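Local coordinates for protein peptidase, M20/M25/M40 family (Staphylococcus aureus, PDB 4EWT) that probably hydrolyses amide bonds as a metal-dependent amidohydrolase of the M20 peptidase family, with two manganese ions bound in its active site, at residues F188-Q193 and V253-D258; G172-R177 and F321-C326; E7-K12 and A116-E121. All blocks are in the same frame, centred on the assembly; numbering follows the deposited sequence.

In the fold
From the N terminus, interaction 3 is the first to close: helix 2-11 meets the end of helix 105-120, about a hundred residues further on. Interaction 2 then opens at 172-177, in the strand just ahead of the long strand 179-193 that carries interaction 1. The pairing of 188-193 with 253-258 is complete before the chain returns at 321-326 to close interaction 2, leaving one contact nested in the other and none crossing. Interaction 1 belongs to the antiparallel sheet of what is probably the lid domain, whereas interactions 2 and 3, with nearest atoms about 8 Å apart, belong to the metal-binding part. Interaction 1 lies across the chain's centre from both.

Interaction 1 of 3, residues F188-Q193 and V253-D258; sequences FKLKVQ and VEIEGD
The ring of Phe-188 lies over the backbone of Gly-257, whose CA stands 3.9 Å from the ring centroid in a CH-pi contact offset toward the rim. CG sits between the backbone N and the carbonyl carbon (chi1 63°), a position from which the ring can lean across to the partner strand, where glycine presents no side chain to obstruct it. Further along the same face Leu-190 meets Ile-255 and Val-192 meets Val-253, the last pair touching through Val-192 CB and Val-253 CG2 at 3.9 Å.

On the reverse face charged residues pair lengthwise. Lys-189 and Glu-256 run side by side, with CE of the lysine 3.4 Å from OE2 of the glutamate, while Lys-189 NZ stays 4.6 Å from that oxygen, beyond a salt bridge. The chain of Glu-254 bends at chi2 (-91°), which turns CD toward Lys-191; OE2 lies 3.5 Å from Lys-191 CD, again touching methylene rather than ammonium.

Six backbone hydrogen bonds hold the pairs in antiparallel register, among them Leu-190 N to Ile-255 O at 2.7 Å. Strand 288-295 flanks 188-193 and strand 233-242 flanks 253-258. Helix 208-226 packs on the apolar face through Phe-215 and Ala-211, and Phe-246 of the second subunit rests on Lys-189 and Glu-256. An antiparallel sheet backed by a helix on one face and meeting another subunit on the other is consistent with the lid, or dimerisation, domain of M20 peptidases.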
loop_
_atom_site.group_PDB
_atom_site.type_symbol
_atom_site.label_atom_id
_atom_site.label_comp_id
_atom_site.label_asym_id
_atom_site.label_seq_id
_atom_site.Cartn_x
_atom_site.Cartn_y
_atom_site.Cartn_z
ATOM N N PHE A 188 14.192 15.850 4.990
ATOM C CA PHE A 188 12.920 16.153 5.627
ATOM C C PHE A 188 12.660 15.332 6.881
ATOM O O PHE A 188 13.127 14.193 7.015
ATOM C CB PHE A 188 11.749 16.029 4.629
ATOM C CG PHE A 188 11.551 14.637 4.073
ATOM C CD1 PHE A 188 10.591 13.797 4.611
ATOM C CD2 PHE A 188 12.299 14.199 2.980
ATOM C CE1 PHE A 188 10.384 12.500 4.083
ATOM C CE2 PHE A 188 12.110 12.905 2.425
ATOM C CZ PHE A 188 11.162 12.060 2.976
ATOM N N LYS A 189 11.919 15.942 7.800
ATOM C CA LYS A 189 11.385 15.243 8.958
ATOM C C LYS A 189 9.885 15.379 8.877
ATOM O O LYS A 189 9.372 16.456 8.574
ATOM C CB LYS A 189 11.889 15.872 10.262
ATOM C CG LYS A 189 13.400 15.813 10.415
ATOM C CD LYS A 189 13.860 16.491 11.696
ATOM C CE LYS A 189 15.376 16.336 11.887
ATOM N NZ LYS A 189 15.955 17.506 12.619
ATOM N N LEU A 190 9.178 14.284 9.115
ATOM C CA LEU A 190 7.730 14.337 9.118
ATOM C C LEU A 190 7.218 13.760 10.418
ATOM O O LEU A 190 7.536 12.616 10.779
ATOM C CB LEU A 190 7.145 13.573 7.927
ATOM C CG LEU A 190 5.626 13.344 7.903
ATOM C CD1 LEU A 190 4.811 14.654 7.735
ATOM C CD2 LEU A 190 5.299 12.366 6.802
ATOM N N LYS A 191 6.439 14.559 11.130
ATOM C CA LYS A 191 5.794 14.060 12.310
ATOM C C LYS A 191 4.359 13.746 11.935
ATOM O O LYS A 191 3.683 14.574 11.354
ATOM C CB LYS A 191 5.872 15.062 13.466
ATOM C CG LYS A 191 5.066 14.614 14.681
ATOM C CD LYS A 191 5.420 15.389 15.941
ATOM C CE LYS A 191 4.845 16.779 15.911
ATOM N NZ LYS A 191 4.820 17.386 17.294
ATOM N N VAL A 192 3.932 12.525 12.231
ATOM C CA VAL A 192 2.566 12.079 11.971
ATOM C C VAL A 192 1.907 11.890 13.336
ATOM O O VAL A 192 2.267 10.970 14.089
ATOM C CB VAL A 192 2.513 10.756 11.145
ATOM C CG1 VAL A 192 1.068 10.336 10.870
ATOM C CG2 VAL A 192 3.273 10.889 9.781
ATOM N N GLN A 193 0.984 12.787 13.668
ATOM C CA GLN A 193 0.300 12.746 14.945
ATOM C C GLN A 193 -1.116 12.208 14.759
ATOM O O GLN A 193 -1.942 12.835 14.095
ATOM C CB GLN A 193 0.277 14.156 15.566
ATOM C CG GLN A 193 -0.582 14.326 16.830
ATOM C CD GLN A 193 0.051 13.721 18.059
ATOM O OE1 GLN A 193 -0.499 12.788 18.655
ATOM N NE2 GLN A 193 1.211 14.248 18.460
ATOM N N VAL A 253 4.286 8.961 15.095
ATOM C CA VAL A 253 5.515 8.428 14.515
ATOM C C VAL A 253 6.365 9.572 13.936
ATOM O O VAL A 253 5.844 10.583 13.454
ATOM C CB VAL A 253 5.310 7.249 13.484
ATOM C CG1 VAL A 253 4.423 6.120 14.058
ATOM C CG2 VAL A 253 4.756 7.721 12.185
ATOM N N GLU A 254 7.667 9.468 14.028
ATOM C CA GLU A 254 8.559 10.403 13.389
ATOM C C GLU A 254 9.290 9.769 12.262
ATOM O O GLU A 254 9.956 8.810 12.417
ATOM C CB GLU A 254 9.601 10.981 14.315
ATOM C CG GLU A 254 9.095 11.536 15.529
ATOM C CD GLU A 254 8.780 12.965 15.456
ATOM O OE1 GLU A 254 8.963 13.594 14.417
ATOM O OE2 GLU A 254 8.307 13.453 16.467
ATOM N N ILE A 255 9.137 10.364 11.118
ATOM C CA ILE A 255 9.764 9.885 9.910
ATOM C C ILE A 255 10.855 10.858 9.484
ATOM O O ILE A 255 10.654 12.067 9.494
ATOM C CB ILE A 255 8.727 9.679 8.787
ATOM C CG1 ILE A 255 7.956 8.365 9.017
ATOM C CG2 ILE A 255 9.399 9.726 7.403
ATOM C CD1 ILE A 255 6.536 8.386 8.421
ATOM N N GLU A 256 12.022 10.323 9.137
ATOM C CA GLU A 256 13.068 11.146 8.570
ATOM C C GLU A 256 13.517 10.563 7.245
ATOM O O GLU A 256 13.693 9.341 7.105
ATOM C CB GLU A 256 14.245 11.283 9.531
ATOM C CG GLU A 256 13.929 12.076 10.793
ATOM C CD GLU A 256 15.130 12.214 11.709
ATOM O OE1 GLU A 256 16.139 11.520 11.466
ATOM O OE2 GLU A 256 15.072 13.013 12.676
ATOM N N GLY A 257 13.701 11.443 6.266
ATOM C CA GLY A 257 14.143 11.001 4.949
ATOM C C GLY A 257 15.108 11.925 4.233
ATOM O O GLY A 257 15.380 13.055 4.668
ATOM N N ASP A 258 15.646 11.423 3.133
ATOM C CA ASP A 258 16.466 12.249 2.279
ATOM C C ASP A 258 16.187 12.006 0.811
ATOM O O ASP A 258 15.657 10.967 0.409
ATOM C CB ASP A 258 17.954 12.160 2.633
ATOM C CG ASP A 258 18.652 11.035 1.946
ATOM O OD1 ASP A 258 18.360 9.871 2.294
ATOM O OD2 ASP A 258 19.506 11.313 1.061
#

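Interaction 2 of 3, residues G172-R177 and F321-C326; sequences GKVYYR and FGVEMC
Tyr-176 leaves its strand with CB directed away from 321-326, yet its ring returns to the neighbouring backbone, with the CA of Met-325 over one face. CG lies between the backbone N and the carbonyl carbon (chi1 79°), which begins this return. Met-325 crosses the ring obliquely: its CG is 3.6 Å from Tyr-176 OH, and its SD stands 4.8 Å from the ring centroid, a Met-aromatic contact. The phenol oxygen also has a weak hydrogen bond to Lys-315.

Backbone bonds zip the two strands in parallel, from Gly-322 N to Gly-172 O at one end to Cys-326 N, 2.9 Å from Tyr-176 O, at the other. Strand 322-325 is thereby added as the outermost strand, within this chain, of the mixed eight-stranded sheet of the metal-binding domain, next to 173-176, which itself runs antiparallel to 344-350. At this margin Met-325 packs on Met-325 of the third subunit.

One face of the pair is apolar: Val-174 CG2 touches both Val-323 CG2, at 3.8 Å, and the Phe-321 ring, under helix 372-386. On the other, Glu-324 lies alongside Tyr-175, its CG 3.9 Å from Tyr-175 CD1, and extends its carboxylate to Lys-173. That salt bridge is weak as a hydrogen bond, with Lys-173 NZ 3.3 Å from Glu-324 OE1. Tyr-175 OH is hydrogen-bonded to the carbonyl of Lys-170, outside the two segments.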
loop_
_atom_site.group_PDB
_atom_site.type_symbol
_atom_site.label_atom_id
_atom_site.label_comp_id
_atom_site.label_asym_id
_atom_site.label_seq_id
_atom_site.Cartn_x
_atom_site.Cartn_y
_atom_site.Cartn_z
ATOM N N GLY A 172 44.724 6.181 -14.970
ATOM C CA GLY A 172 45.335 6.359 -16.276
ATOM C C GLY A 172 44.602 7.357 -17.151
ATOM O O GLY A 172 45.013 7.610 -18.285
ATOM N N LYS A 173 43.509 7.917 -16.631
ATOM C CA LYS A 173 42.767 8.965 -17.344
ATOM C C LYS A 173 41.899 9.873 -16.470
ATOM O O LYS A 173 41.650 9.583 -15.304
ATOM C CB LYS A 173 41.948 8.394 -18.513
ATOM C CG LYS A 173 41.241 7.091 -18.258
ATOM C CD LYS A 173 40.850 6.468 -19.587
ATOM C CE LYS A 173 40.400 5.027 -19.415
ATOM N NZ LYS A 173 40.515 4.294 -20.704
ATOM N N VAL A 174 41.473 10.985 -17.064
ATOM C CA VAL A 174 40.593 11.960 -16.426
ATOM C C VAL A 174 39.236 11.972 -17.118
ATOM O O VAL A 174 39.147 11.724 -18.325
ATOM C CB VAL A 174 41.191 13.399 -16.419
ATOM C CG1 VAL A 174 42.351 13.497 -15.442
ATOM C CG2 VAL A 174 41.617 13.833 -17.814
ATOM N N TYR A 175 38.194 12.279 -16.349
ATOM C CA TYR A 175 36.813 12.166 -16.812
ATOM C C TYR A 175 36.025 13.464 -16.641
ATOM O O TYR A 175 36.243 14.220 -15.683
ATOM C CB TYR A 175 36.110 11.014 -16.090
ATOM C CG TYR A 175 36.863 9.698 -16.150
ATOM C CD1 TYR A 175 36.675 8.805 -17.210
ATOM C CD2 TYR A 175 37.762 9.345 -15.146
ATOM C CE1 TYR A 175 37.366 7.590 -17.259
ATOM C CE2 TYR A 175 38.460 8.142 -15.188
ATOM C CZ TYR A 175 38.260 7.269 -16.245
ATOM O OH TYR A 175 38.958 6.077 -16.275
ATOM N N TYR A 176 35.111 13.707 -17.579
ATOM C CA TYR A 176 34.338 14.948 -17.635
ATOM C C TYR A 176 32.912 14.751 -18.174
ATOM O O TYR A 176 32.628 13.764 -18.861
ATOM C CB TYR A 176 35.066 15.985 -18.494
ATOM C CG TYR A 176 34.908 15.798 -19.996
ATOM C CD1 TYR A 176 33.995 16.566 -20.724
ATOM C CD2 TYR A 176 35.679 14.860 -20.689
ATOM C CE1 TYR A 176 33.852 16.403 -22.110
ATOM C CE2 TYR A 176 35.544 14.689 -22.073
ATOM C CZ TYR A 176 34.632 15.462 -22.778
ATOM O OH TYR A 176 34.503 15.294 -24.147
ATOM N N ARG A 177 32.064 15.738 -17.935
ATOM C CA ARG A 177 30.701 15.788 -18.411
ATOM C C ARG A 177 30.088 17.168 -18.230
ATOM O O ARG A 177 30.031 17.662 -17.156
ATOM C CB ARG A 177 29.857 14.748 -17.693
ATOM C CG ARG A 177 28.432 14.811 -18.068
ATOM C CD ARG A 177 27.643 13.807 -17.376
ATOM N NE ARG A 177 26.671 13.266 -18.273
ATOM C CZ ARG A 177 25.503 13.818 -18.473
ATOM N NH1 ARG A 177 25.152 14.907 -17.824
ATOM N NH2 ARG A 177 24.686 13.261 -19.319
ATOM N N PHE A 321 48.074 10.700 -20.058
ATOM C CA PHE A 321 46.764 10.186 -19.637
ATOM C C PHE A 321 45.647 10.555 -20.618
ATOM O O PHE A 321 45.690 11.608 -21.261
ATOM C CB PHE A 321 46.407 10.639 -18.207
ATOM C CG PHE A 321 46.474 12.131 -17.993
ATOM C CD1 PHE A 321 45.390 12.949 -18.315
ATOM C CD2 PHE A 321 47.618 12.714 -17.449
ATOM C CE1 PHE A 321 45.450 14.329 -18.118
ATOM C CE2 PHE A 321 47.685 14.091 -17.243
ATOM C CZ PHE A 321 46.603 14.901 -17.580
ATOM N N GLY A 322 44.651 9.677 -20.721
ATOM C CA GLY A 322 43.506 9.891 -21.608
ATOM C C GLY A 322 42.455 10.813 -21.017
ATOM O O GLY A 322 42.435 11.057 -19.808
ATOM N N VAL A 323 41.592 11.341 -21.879
ATOM C CA VAL A 323 40.506 12.222 -21.461
ATOM C C VAL A 323 39.233 11.754 -22.145
ATOM O O VAL A 323 39.200 11.646 -23.373
ATOM C CB VAL A 323 40.765 13.697 -21.856
ATOM C CG1 VAL A 323 39.768 14.623 -21.162
ATOM C CG2 VAL A 323 42.189 14.111 -21.531
ATOM N N GLU A 324 38.192 11.471 -21.363
ATOM C CA GLU A 324 36.924 11.003 -21.940
ATOM C C GLU A 324 35.670 11.313 -21.119
ATOM O O GLU A 324 35.736 11.544 -19.908
ATOM C CB GLU A 324 36.983 9.504 -22.276
ATOM C CG GLU A 324 37.294 8.591 -21.095
ATOM C CD GLU A 324 37.117 7.126 -21.441
ATOM O OE1 GLU A 324 38.134 6.422 -21.610
ATOM O OE2 GLU A 324 35.957 6.684 -21.560
ATOM N N MET A 325 34.534 11.311 -21.815
ATOM C CA MET A 325 33.226 11.564 -21.233
ATOM C C MET A 325 32.864 10.512 -20.195
ATOM O O MET A 325 33.265 9.353 -20.310
ATOM C CB MET A 325 32.168 11.577 -22.333
ATOM C CG MET A 325 31.991 12.917 -23.022
ATOM S SD MET A 325 30.459 13.733 -22.515
ATOM C CE MET A 325 30.435 15.101 -23.680
ATOM N N CYS A 326 32.112 10.929 -19.179
ATOM C CA CYS A 326 31.625 10.004 -18.162
ATOM C C CYS A 326 30.150 10.222 -17.840
ATOM O O CYS A 326 29.555 11.228 -18.236
ATOM C CB CYS A 326 32.494 10.063 -16.896
ATOM S SG CYS A 326 32.292 11.526 -15.855
#

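Interaction 3 of 3, residues E7-K12 and A116-E121; sequences ETLKSK and AETLAE
Thr-8 slides its methyl past that of Thr-118, the two side chains running in opposite directions with their CG2 atoms 3.7 Å apart. In each residue CG2 is anti to the backbone N, and OG1 lies beside it: Thr-8 OG1 bonds to the carbonyl of Gln-4 and Thr-118 OG1 to that of Val-114, one turn earlier in its own helix. The methyl of Thr-8 also meets the tip of Glu-121. Beside this pair Leu-9 crosses Thr-118, bringing CD2 to 3.6 Å from Thr-118 OG1.

Polar contacts converge on Lys-12. Its chain is extended all the way from CG, and it carries NZ over to three oxygens of the opposing helix end. NZ stands 2.9 Å from Glu-117 OE1, which it meets on the anti side of the carboxylate, somewhat out of its plane. It lies equally close, 2.9 Å, to Glu-121 OE1, here approached from above the carboxylate plane. The third bond runs to Thr-118 OG1 at 3.1 Å; since that hydroxyl also pairs with a carbonyl, it bridges the ammonium and the helix backbone. Glu-117 uses its second oxygen, OE2, for salt bridges to Lys-15 and Lys-47, and the three lysines around one carboxylate would be expected to favour its charged form.

Lys-12 occupies the N-cap position between helix 2-11 and helix 13-25, and within the turn Ser-11 OG donates to Thr-8 O at 2.8 Å. The network thus fastens the junction of the two N-terminal helices to the end of helix 105-120, while the C-terminal helix 372-386 packs against both helix 2-11 and helix 105-120, through Leu-374 and Ala-377 on Leu-9 and Val-384 on Leu-119.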
loop_
_atom_site.group_PDB
_atom_site.type_symbol
_atom_site.label_atom_id
_atom_site.label_comp_id
_atom_site.label_asym_id
_atom_site.label_seq_id
_atom_site.Cartn_x
_atom_site.Cartn_y
_atom_site.Cartn_z
ATOM N N GLU A 7 57.512 18.414 -16.424
ATOM C CA GLU A 7 58.699 17.855 -15.800
ATOM C C GLU A 7 58.948 18.355 -14.395
ATOM O O GLU A 7 59.448 17.636 -13.574
ATOM C CB GLU A 7 59.955 17.947 -16.673
ATOM C CG GLU A 7 59.794 18.663 -17.948
ATOM C CD GLU A 7 60.455 17.956 -19.121
ATOM O OE1 GLU A 7 59.714 17.405 -19.951
ATOM O OE2 GLU A 7 61.706 17.951 -19.228
ATOM N N THR A 8 58.584 19.583 -14.116
ATOM C CA THR A 8 58.637 20.054 -12.728
ATOM C C THR A 8 57.699 19.238 -11.842
ATOM O O THR A 8 58.062 18.861 -10.728
ATOM C CB THR A 8 58.256 21.538 -12.579
ATOM O OG1 THR A 8 58.967 22.319 -13.541
ATOM C CG2 THR A 8 58.603 22.038 -11.188
ATOM N N LEU A 9 56.493 18.971 -12.340
ATOM C CA LEU A 9 55.515 18.200 -11.585
ATOM C C LEU A 9 55.959 16.753 -11.412
ATOM O O LEU A 9 55.897 16.207 -10.306
ATOM C CB LEU A 9 54.126 18.284 -12.229
ATOM C CG LEU A 9 53.408 19.633 -12.078
ATOM C CD1 LEU A 9 52.063 19.595 -12.759
ATOM C CD2 LEU A 9 53.236 20.032 -10.611
ATOM N N LYS A 10 56.430 16.145 -12.477
ATOM C CA LYS A 10 56.963 14.811 -12.362
ATOM C C LYS A 10 58.061 14.720 -11.340
ATOM O O LYS A 10 58.124 13.776 -10.624
ATOM C CB LYS A 10 57.464 14.297 -13.691
ATOM C CG LYS A 10 56.399 14.149 -14.690
ATOM C CD LYS A 10 56.934 14.045 -16.062
ATOM C CE LYS A 10 56.356 12.852 -16.752
ATOM N NZ LYS A 10 56.818 12.642 -18.118
ATOM N N SER A 11 58.917 15.722 -11.273
ATOM C CA SER A 11 60.051 15.729 -10.336
ATOM C C SER A 11 59.638 15.931 -8.873
ATOM O O SER A 11 60.424 15.674 -7.958
ATOM C CB SER A 11 61.098 16.777 -10.748
ATOM O OG SER A 11 60.695 18.088 -10.383
ATOM N N LYS A 12 58.405 16.386 -8.661
ATOM C CA LYS A 12 57.888 16.601 -7.313
ATOM C C LYS A 12 56.843 15.555 -6.922
ATOM O O LYS A 12 56.117 15.743 -5.937
ATOM C CB LYS A 12 57.285 18.003 -7.190
ATOM C CG LYS A 12 58.285 19.148 -7.246
ATOM C CD LYS A 12 57.557 20.481 -7.338
ATOM C CE LYS A 12 58.528 21.644 -7.423
ATOM N NZ LYS A 12 57.800 22.952 -7.453
ATOM N N ALA A 116 50.395 24.326 -6.669
ATOM C CA ALA A 116 50.377 25.754 -6.366
ATOM C C ALA A 116 51.795 26.313 -6.235
ATOM O O ALA A 116 52.105 27.367 -6.797
ATOM C CB ALA A 116 49.570 26.024 -5.110
ATOM N N GLU A 117 52.641 25.587 -5.506
ATOM C CA GLU A 117 54.074 25.879 -5.405
ATOM C C GLU A 117 54.695 25.995 -6.791
ATOM O O GLU A 117 55.443 26.946 -7.076
ATOM C CB GLU A 117 54.773 24.774 -4.603
ATOM C CG GLU A 117 56.309 24.840 -4.630
ATOM C CD GLU A 117 56.958 23.658 -3.925
ATOM O OE1 GLU A 117 57.869 23.036 -4.507
ATOM O OE2 GLU A 117 56.556 23.345 -2.790
ATOM N N THR A 118 54.361 25.033 -7.650
ATOM C CA THR A 118 54.895 24.977 -9.009
ATOM C C THR A 118 54.416 26.147 -9.868
ATOM O O THR A 118 55.227 26.795 -10.520
ATOM C CB THR A 118 54.560 23.643 -9.688
ATOM O OG1 THR A 118 55.009 22.567 -8.856
ATOM C CG2 THR A 118 55.241 23.543 -11.040
ATOM N N LEU A 119 53.116 26.435 -9.851
ATOM C CA LEU A 119 52.580 27.579 -10.595
ATOM C C LEU A 119 53.180 28.897 -10.106
ATOM O O LEU A 119 53.348 29.829 -10.890
ATOM C CB LEU A 119 51.043 27.631 -10.530
ATOM C CG LEU A 119 50.241 26.527 -11.240
ATOM C CD1 LEU A 119 48.757 26.634 -10.922
ATOM C CD2 LEU A 119 50.467 26.554 -12.763
ATOM N N ALA A 120 53.517 28.958 -8.817
ATOM C CA ALA A 120 54.134 30.144 -8.214
ATOM C C ALA A 120 55.541 30.448 -8.744
ATOM O O ALA A 120 55.986 31.603 -8.704
ATOM C CB ALA A 120 54.161 30.023 -6.696
ATOM N N GLU A 121 56.238 29.422 -9.226
ATOM C CA GLU A 121 57.570 29.617 -9.788
ATOM C C GLU A 121 57.522 29.833 -11.302
ATOM O O GLU A 121 58.557 29.959 -11.955
ATOM C CB GLU A 121 58.531 28.490 -9.355
ATOM C CG GLU A 121 58.230 27.112 -9.885
ATOM C CD GLU A 121 58.700 25.998 -8.956
ATOM O OE1 GLU A 121 58.777 24.836 -9.415
ATOM O OE2 GLU A 121 58.973 26.266 -7.762
#